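Local atomic coordinates of peptidoglycan glycosyltransferase (Eggerthella lenta, PDB entry 4MNR), a protein that belongs to the penicillin-binding proteins and carries a transpeptidase-family domain with the beta-lactamase-like fold beside a dimerisation-family domain. Residues A[111-116]-A[340-345]; A[133-138]-A[324-329]. All blocks are in the same frame, centred on the assembly; numbering follows the deposited sequence.

Interaction 1: residues A[111-116]-A[340-345]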
ATOM      1  N   LEU A 111     -17.049   3.610  -8.960  1.00 10.17           N
ATOM      2  CA  LEU A 111     -15.777   3.146  -8.417  1.00 10.13           C
ATOM      3  C   LEU A 111     -15.950   1.801  -7.730  1.00 10.25           C
ATOM      4  O   LEU A 111     -17.078   1.362  -7.468  1.00 11.21           O
ATOM      5  CB  LEU A 111     -15.223   4.150  -7.406  1.00  9.84           C
ATOM      6  CG  LEU A 111     -15.025   5.579  -7.917  1.00 11.50           C
ATOM      7  CD1 LEU A 111     -14.403   6.444  -6.824  1.00 14.30           C
ATOM      8  CD2 LEU A 111     -14.168   5.593  -9.186  1.00 12.06           C
ATOM      9  N   THR A 112     -14.816   1.169  -7.427  1.00 10.10           N
ATOM     10  CA  THR A 112     -14.794  -0.088  -6.681  1.00  9.26           C
ATOM     11  C   THR A 112     -14.932   0.116  -5.165  1.00 10.08           C
ATOM     12  O   THR A 112     -15.157  -0.849  -4.426  1.00 10.29           O
ATOM     13  CB  THR A 112     -13.475  -0.845  -6.920  1.00  7.42           C
ATOM     14  OG1 THR A 112     -12.380   0.061  -6.742  1.00  9.35           O
ATOM     15  CG2 THR A 112     -13.418  -1.406  -8.351  1.00 10.70           C
ATOM     16  N   LEU A 113     -14.788   1.360  -4.709  1.00  9.67           N
ATOM     17  CA  LEU A 113     -14.757   1.648  -3.276  1.00  9.21           C
ATOM     18  C   LEU A 113     -16.051   1.262  -2.578  1.00  9.11           C
ATOM     19  O   LEU A 113     -17.144   1.446  -3.131  1.00 11.07           O
ATOM     20  CB  LEU A 113     -14.530   3.139  -3.042  1.00 10.86           C
ATOM     21  CG  LEU A 113     -13.286   3.777  -3.652  1.00 10.55           C
ATOM     22  CD1 LEU A 113     -13.270   5.253  -3.281  1.00 13.70           C
ATOM     23  CD2 LEU A 113     -12.008   3.065  -3.199  1.00 11.49           C
ATOM     24  N   ASN A 114     -15.930   0.730  -1.360  1.00  8.99           N
ATOM     25  CA  ASN A 114     -17.088   0.557  -0.492  1.00  9.41           C
ATOM     26  C   ASN A 114     -17.093   1.690   0.533  1.00  8.40           C
ATOM     27  O   ASN A 114     -16.075   1.944   1.170  1.00  9.49           O
ATOM     28  CB  ASN A 114     -17.051  -0.798   0.216  1.00 11.15           C
ATOM     29  CG  ASN A 114     -18.168  -0.935   1.255  1.00 14.51           C
ATOM     30  OD1 ASN A 114     -17.988  -0.572   2.421  1.00 14.94           O
ATOM     31  ND2 ASN A 114     -19.340  -1.415   0.822  1.00 15.25           N
ATOM     32  N   SER A 115     -18.209   2.397   0.672  1.00  9.93           N
ATOM     33  CA  SER A 115     -18.197   3.581   1.527  1.00 11.23           C
ATOM     34  C   SER A 115     -17.890   3.286   2.999  1.00 11.12           C
ATOM     35  O   SER A 115     -17.256   4.101   3.663  1.00 12.66           O
ATOM     36  CB  SER A 115     -19.500   4.378   1.389  1.00 13.00           C
ATOM     37  OG  SER A 115     -20.598   3.650   1.912  1.00 14.62           O
ATOM     38  N   LYS A 116     -18.302   2.120   3.494  1.00 12.55           N
ATOM     39  CA  LYS A 116     -18.081   1.789   4.903  1.00 13.18           C
ATOM     40  C   LYS A 116     -16.632   1.393   5.171  1.00 14.05           C
ATOM     41  O   LYS A 116     -16.055   1.769   6.200  1.00 14.17           O
ATOM     42  CB  LYS A 116     -19.030   0.679   5.372  1.00 16.68           C
ATOM     43  CG  LYS A 116     -20.498   1.086   5.358  1.00 21.79           C
ATOM     44  CD  LYS A 116     -21.401  -0.111   5.652  1.00 34.21           C
ATOM     45  CE  LYS A 116     -21.074  -0.756   6.991  1.00 43.19           C
ATOM     46  NZ  LYS A 116     -21.940  -1.946   7.275  1.00 46.74           N
ATOM     47  N   PRO A 340      -4.270  -3.753 -10.011  1.00  8.71           N
ATOM     48  CA  PRO A 340      -5.155  -2.940  -9.160  1.00  8.57           C
ATOM     49  C   PRO A 340      -6.077  -2.081 -10.018  1.00 10.48           C
ATOM     50  O   PRO A 340      -5.629  -1.541 -11.026  1.00 11.11           O
ATOM     51  CB  PRO A 340      -4.183  -2.050  -8.384  1.00 12.59           C
ATOM     52  CG  PRO A 340      -2.898  -2.086  -9.177  1.00 19.52           C
ATOM     53  CD  PRO A 340      -2.845  -3.452  -9.781  1.00  9.73           C
ATOM     54  N   TYR A 341      -7.343  -1.968  -9.638  1.00  9.59           N
ATOM     55  CA  TYR A 341      -8.236  -1.069 -10.357  1.00 10.83           C
ATOM     56  C   TYR A 341      -9.240  -0.387  -9.441  1.00 11.34           C
ATOM     57  O   TYR A 341      -9.568  -0.903  -8.368  1.00 10.72           O
ATOM     58  CB  TYR A 341      -8.944  -1.777 -11.514  1.00 10.96           C
ATOM     59  CG  TYR A 341      -9.981  -2.811 -11.141  1.00 10.27           C
ATOM     60  CD1 TYR A 341      -9.605  -4.089 -10.758  1.00  9.02           C
ATOM     61  CD2 TYR A 341     -11.338  -2.519 -11.215  1.00 11.49           C
ATOM     62  CE1 TYR A 341     -10.533  -5.047 -10.437  1.00 12.95           C
ATOM     63  CE2 TYR A 341     -12.286  -3.478 -10.905  1.00 11.13           C
ATOM     64  CZ  TYR A 341     -11.876  -4.739 -10.514  1.00 11.81           C
ATOM     65  OH  TYR A 341     -12.807  -5.700 -10.207  1.00 13.90           O
ATOM     66  N   LEU A 342      -9.722   0.764  -9.899  1.00 11.45           N
ATOM     67  CA  LEU A 342     -10.526   1.661  -9.095  1.00 10.18           C
ATOM     68  C   LEU A 342     -11.892   1.924  -9.732  1.00 10.94           C
ATOM     69  O   LEU A 342     -12.821   2.349  -9.055  1.00 12.98           O
ATOM     70  CB  LEU A 342      -9.754   2.976  -8.959  1.00 17.20           C
ATOM     71  CG  LEU A 342      -9.960   3.950  -7.815  1.00 21.69           C
ATOM     72  CD1 LEU A 342     -10.175   3.227  -6.502  1.00 15.42           C
ATOM     73  CD2 LEU A 342      -8.728   4.856  -7.744  1.00 13.46           C
ATOM     74  N   VAL A 343     -12.013   1.697 -11.042  1.00 11.42           N
ATOM     75  CA  VAL A 343     -13.287   1.934 -11.734  1.00 12.27           C
ATOM     76  C   VAL A 343     -13.950   0.632 -12.121  1.00 12.96           C
ATOM     77  O   VAL A 343     -13.375  -0.151 -12.876  1.00 12.11           O
ATOM     78  CB  VAL A 343     -13.116   2.829 -12.988  1.00 13.17           C
ATOM     79  CG1 VAL A 343     -14.444   2.929 -13.779  1.00 15.37           C
ATOM     80  CG2 VAL A 343     -12.632   4.197 -12.560  1.00 19.02           C
ATOM     81  N   ASP A 344     -15.158   0.400 -11.601  1.00 12.47           N
ATOM     82  CA  ASP A 344     -15.874  -0.841 -11.870  1.00 13.22           C
ATOM     83  C   ASP A 344     -16.610  -0.767 -13.190  1.00 14.73           C
ATOM     84  O   ASP A 344     -16.680  -1.745 -13.948  1.00 17.85           O
ATOM     85  CB  ASP A 344     -16.896  -1.128 -10.769  1.00 16.36           C
ATOM     86  CG  ASP A 344     -17.766  -2.339 -11.087  1.00 21.15           C
ATOM     87  OD1 ASP A 344     -17.290  -3.478 -10.894  1.00 24.72           O
ATOM     88  OD2 ASP A 344     -18.921  -2.156 -11.519  1.00 22.69           O
ATOM     89  N   SER A 345     -17.204   0.385 -13.457  1.00 14.36           N
ATOM     90  CA  SER A 345     -18.027   0.499 -14.653  1.00 15.47           C
ATOM     91  C   SER A 345     -18.290   1.941 -15.032  1.00 16.33           C
ATOM     92  O   SER A 345     -18.184   2.848 -14.205  1.00 16.94           O
ATOM     93  CB  SER A 345     -19.362  -0.220 -14.452  1.00 21.53           C
ATOM     94  OG  SER A 345     -20.035   0.300 -13.319  1.00 21.86           O
TER
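The carbonyl oxygen of Leu-342 takes the amide of Thr-112, with Thr-112 N 2.8 Å from Leu-342 O and an N-H...O angle of 152°. The N-H comes in from above the carbonyl plane, 45° out of it. The same oxygen lies 3.1 Å from Leu-111 CA in a CA-H...O contact, and CB and CD2 of Leu-111 close round it as well, so aliphatic carbon lies close about the acceptor of this hydrogen bond. Thr-112 is suited to this turn out of the strand because its two branches do different work. OG1, set between the backbone N and the carbonyl carbon (chi1 49°), is hydrogen-bonded to the backbone oxygen of Ile-142, while CG2 reaches the Tyr-341 ring obliquely, 3.5 Å from CE2. On the side away from the Tyr-341 ring, Leu-113 CD2 meets Leu-342 CD1 at 3.8 Å, and Leu-111 CD2 touches Val-343 CG2 at 4.0 Å. Further on, Asn-114 is the N-cap of helix 115-125; its OD1 accepts a weak bond from the amide of Lys-116 and another from that of Ile-117. Leu-111 and Val-343 form an antiparallel non-hydrogen-bonded pair with diverging side chains, and next to it Asp-344 and Ser-345 both face Thr-110. That two-against-one register is a classic beta bulge, here in the mixed sheet where strands 108-111 and 343-347 lie side by side.

Interaction 2: residues A[133-138]-A[324-329]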
ATOM      1  N   VAL A 133      -4.672   1.356   2.162  1.00  5.57           N
ATOM      2  CA  VAL A 133      -5.275   0.772   0.969  1.00  7.93           C
ATOM      3  C   VAL A 133      -5.857  -0.592   1.340  1.00  9.52           C
ATOM      4  O   VAL A 133      -5.204  -1.372   2.025  1.00  9.73           O
ATOM      5  CB  VAL A 133      -4.231   0.596  -0.163  1.00 10.20           C
ATOM      6  CG1 VAL A 133      -4.830  -0.198  -1.336  1.00 10.72           C
ATOM      7  CG2 VAL A 133      -3.697   1.953  -0.631  1.00 11.22           C
ATOM      8  N   VAL A 134      -7.095  -0.858   0.923  1.00  6.08           N
ATOM      9  CA  VAL A 134      -7.730  -2.149   1.153  1.00  7.46           C
ATOM     10  C   VAL A 134      -8.077  -2.686  -0.223  1.00  8.97           C
ATOM     11  O   VAL A 134      -8.659  -1.975  -1.035  1.00  9.68           O
ATOM     12  CB  VAL A 134      -9.030  -2.011   1.969  1.00  7.42           C
ATOM     13  CG1 VAL A 134      -9.668  -3.361   2.176  1.00  7.99           C
ATOM     14  CG2 VAL A 134      -8.765  -1.354   3.322  1.00  9.75           C
HETATM   15  N   MSE A 135      -7.723  -3.942  -0.467  0.60  6.61           N
HETATM   16  CA  MSE A 135      -7.918  -4.558  -1.774  0.60  8.08           C
HETATM   17  C   MSE A 135      -8.611  -5.900  -1.647  0.60  9.09           C
HETATM   18  O   MSE A 135      -8.537  -6.564  -0.605  0.60  9.20           O
HETATM   19  CB  MSE A 135      -6.566  -4.782  -2.462  0.60  9.36           C
HETATM   20  CG  MSE A 135      -5.723  -3.536  -2.608  0.60 12.83           C
HETATM   21 SE   MSE A 135      -4.254  -3.774  -3.861  0.50 16.04          SE
HETATM   22  CE  MSE A 135      -5.307  -3.602  -5.468  0.60 12.82           C
ATOM     23  N   ASP A 136      -9.281  -6.299  -2.724  1.00  9.75           N
ATOM     24  CA  ASP A 136      -9.748  -7.679  -2.861  1.00 10.30           C
ATOM     25  C   ASP A 136      -8.651  -8.424  -3.606  1.00 11.36           C
ATOM     26  O   ASP A 136      -8.391  -8.142  -4.770  1.00 10.66           O
ATOM     27  CB  ASP A 136     -11.047  -7.738  -3.668  1.00 10.82           C
ATOM     28  CG  ASP A 136     -11.564  -9.169  -3.855  1.00 16.51           C
ATOM     29  OD1 ASP A 136     -10.813 -10.145  -3.597  1.00 15.60           O
ATOM     30  OD2 ASP A 136     -12.733  -9.334  -4.269  1.00 20.02           O
ATOM     31  N   PRO A 137      -7.996  -9.385  -2.939  1.00 10.12           N
ATOM     32  CA  PRO A 137      -6.836 -10.022  -3.573  1.00 11.15           C
ATOM     33  C   PRO A 137      -7.207 -10.889  -4.769  1.00 13.59           C
ATOM     34  O   PRO A 137      -6.349 -11.222  -5.575  1.00 16.00           O
ATOM     35  CB  PRO A 137      -6.242 -10.884  -2.444  1.00 11.47           C
ATOM     36  CG  PRO A 137      -7.398 -11.134  -1.528  1.00 11.47           C
ATOM     37  CD  PRO A 137      -8.274  -9.918  -1.594  1.00 10.15           C
ATOM     38  N   ASP A 138      -8.477 -11.251  -4.888  0.57 12.98           N
ATOM     39  CA  ASP A 138      -8.885 -12.149  -5.959  0.57 14.40           C
ATOM     40  C   ASP A 138      -9.141 -11.412  -7.276  0.57 12.54           C
ATOM     41  O   ASP A 138      -9.126 -12.027  -8.348  0.57 14.10           O
ATOM     42  CB  ASP A 138     -10.109 -12.968  -5.538  0.57 19.44           C
ATOM     43  CG  ASP A 138      -9.783 -13.995  -4.458  0.57 30.38           C
ATOM     44  OD1 ASP A 138      -8.764 -14.708  -4.594  0.57 33.98           O
ATOM     45  OD2 ASP A 138     -10.546 -14.085  -3.469  0.57 34.86           O
HETATM   46  N   MSE A 324       2.707  -1.943  -1.540  1.00  8.87           N
HETATM   47  CA  MSE A 324       2.741  -2.858  -0.398  1.00 10.31           C
HETATM   48  C   MSE A 324       1.457  -3.665  -0.254  1.00 10.24           C
HETATM   49  O   MSE A 324       1.482  -4.811   0.170  1.00  9.98           O
HETATM   50  CB  MSE A 324       3.114  -2.132   0.909  1.00 11.50           C
HETATM   51  CG  MSE A 324       4.490  -1.491   0.860  1.00 10.95           C
HETATM   52 SE   MSE A 324       5.902  -2.690   0.205  0.76 18.05          SE
HETATM   53  CE  MSE A 324       5.727  -4.119   1.524  1.00 17.28           C
ATOM     54  N   ALA A 325       0.326  -3.084  -0.636  1.00  7.43           N
ATOM     55  CA  ALA A 325      -0.910  -3.836  -0.661  1.00  7.95           C
ATOM     56  C   ALA A 325      -0.823  -4.924  -1.725  1.00  9.38           C
ATOM     57  O   ALA A 325      -1.264  -6.042  -1.497  1.00 10.24           O
ATOM     58  CB  ALA A 325      -2.101  -2.913  -0.911  1.00 11.23           C
HETATM   59  N   MSE A 326      -0.231  -4.597  -2.871  1.00  9.42           N
HETATM   60  CA  MSE A 326      -0.016  -5.596  -3.921  1.00  9.91           C
HETATM   61  C   MSE A 326       0.882  -6.739  -3.457  1.00  9.31           C
HETATM   62  O   MSE A 326       0.668  -7.895  -3.822  1.00 11.56           O
HETATM   63  CB  MSE A 326       0.536  -4.948  -5.191  1.00 10.84           C
HETATM   64  CG  MSE A 326      -0.493  -3.983  -5.812  1.00 13.42           C
HETATM   65 SE   MSE A 326       0.308  -2.880  -7.200  0.68 30.13          SE
HETATM   66  CE  MSE A 326       1.026  -4.297  -8.247  1.00 25.16           C
ATOM     67  N   VAL A 327       1.892  -6.422  -2.651  1.00 10.21           N
ATOM     68  CA  VAL A 327       2.725  -7.473  -2.070  1.00 10.32           C
ATOM     69  C   VAL A 327       1.859  -8.405  -1.227  1.00 12.76           C
ATOM     70  O   VAL A 327       1.960  -9.625  -1.316  1.00 11.36           O
ATOM     71  CB  VAL A 327       3.879  -6.879  -1.221  1.00  9.53           C
ATOM     72  CG1 VAL A 327       4.521  -7.970  -0.376  1.00 14.38           C
ATOM     73  CG2 VAL A 327       4.912  -6.233  -2.115  1.00 11.10           C
ATOM     74  N   GLY A 328       0.982  -7.820  -0.419  1.00  8.05           N
ATOM     75  CA  GLY A 328       0.032  -8.595   0.348  1.00  9.94           C
ATOM     76  C   GLY A 328      -0.893  -9.445  -0.512  1.00 10.69           C
ATOM     77  O   GLY A 328      -1.186 -10.598  -0.177  1.00  9.51           O
ATOM     78  N   THR A 329      -1.374  -8.884  -1.618  1.00  7.20           N
ATOM     79  CA  THR A 329      -2.286  -9.660  -2.458  1.00 10.79           C
ATOM     80  C   THR A 329      -1.577 -10.857  -3.100  1.00  9.06           C
ATOM     81  O   THR A 329      -2.210 -11.875  -3.318  1.00 10.69           O
ATOM     82  CB  THR A 329      -3.034  -8.831  -3.535  1.00 11.34           C
ATOM     83  OG1 THR A 329      -2.111  -8.317  -4.506  1.00 12.37           O
ATOM     84  CG2 THR A 329      -3.818  -7.691  -2.887  1.00 11.08           C
TER
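Strand 133-135 and helix 324-329 run in nearly the same direction, their axes inclined by 29° and 8.8 Å apart at closest approach. The backbones draw together toward the far end: the CA atoms of Val-133 and Ala-325 are 6.6 Å apart, those of Pro-137 and Thr-329 4.7 Å. The single methyl of Ala-325 suits the helix face turned to Val-133 and Met-135: its CB lies 3.9 Å from Val-133 CG1 and, in the conformer described, 3.8 Å from the selenium of Met-135, modelled as selenomethionine. Because the side chains of a strand alternate, Val-133 and Met-135 turn to the helix while Val-134 between them points away and touches side chains of the neighbouring strands 425-431 and 142-148. This is the helix-on-sheet layer of the transpeptidase domain, in which helix 321-332 lies against the antiparallel five-stranded sheet, as in the beta-lactamase clan. With CG anti to its carbonyl carbon (chi1 -56°), Met-135 brings CG beside Ala-325 CB; SE of the same conformer also meets CG of Met-326. Further along, Thr-329 takes over: its side chain crosses that of Met-135 at about a right angle, and its CG2 comes 4.0 Å from Met-135 CB and 3.9 Å from Pro-137 CA. A beta-branched threonine fits this buried helix face since OG1 turns back to donate to Met-326 O at 2.9 Å, leaving the methyl for apolar packing. Pro-137 offers CB to Thr-329 CB and has no amide hydrogen needing a partner. The turn around it is an Asx turn, in which Asp-136 OD1 accepts from Asp-138 N.

In the fold
From the N terminus, strand 108-111 leads into segment 111-116 and helix 115-125, and strand 130-135 follows directly. More than 180 residues later, helix 321-332 returns to that strand and closes the loop of interaction 2; the chain then passes strand 336-338 and reaches 340-345, which closes the wider loop of interaction 1. Interaction 2 is thus nested inside interaction 1. The outer contact ties two neighbouring strands of the mixed sheet, the inner one a helix to the antiparallel sheet of the transpeptidase domain. Their centres are 13 Å apart, yet they touch through Pro-340, whose ring packs on Met-326 and, in the conformer described, on the end of Met-135.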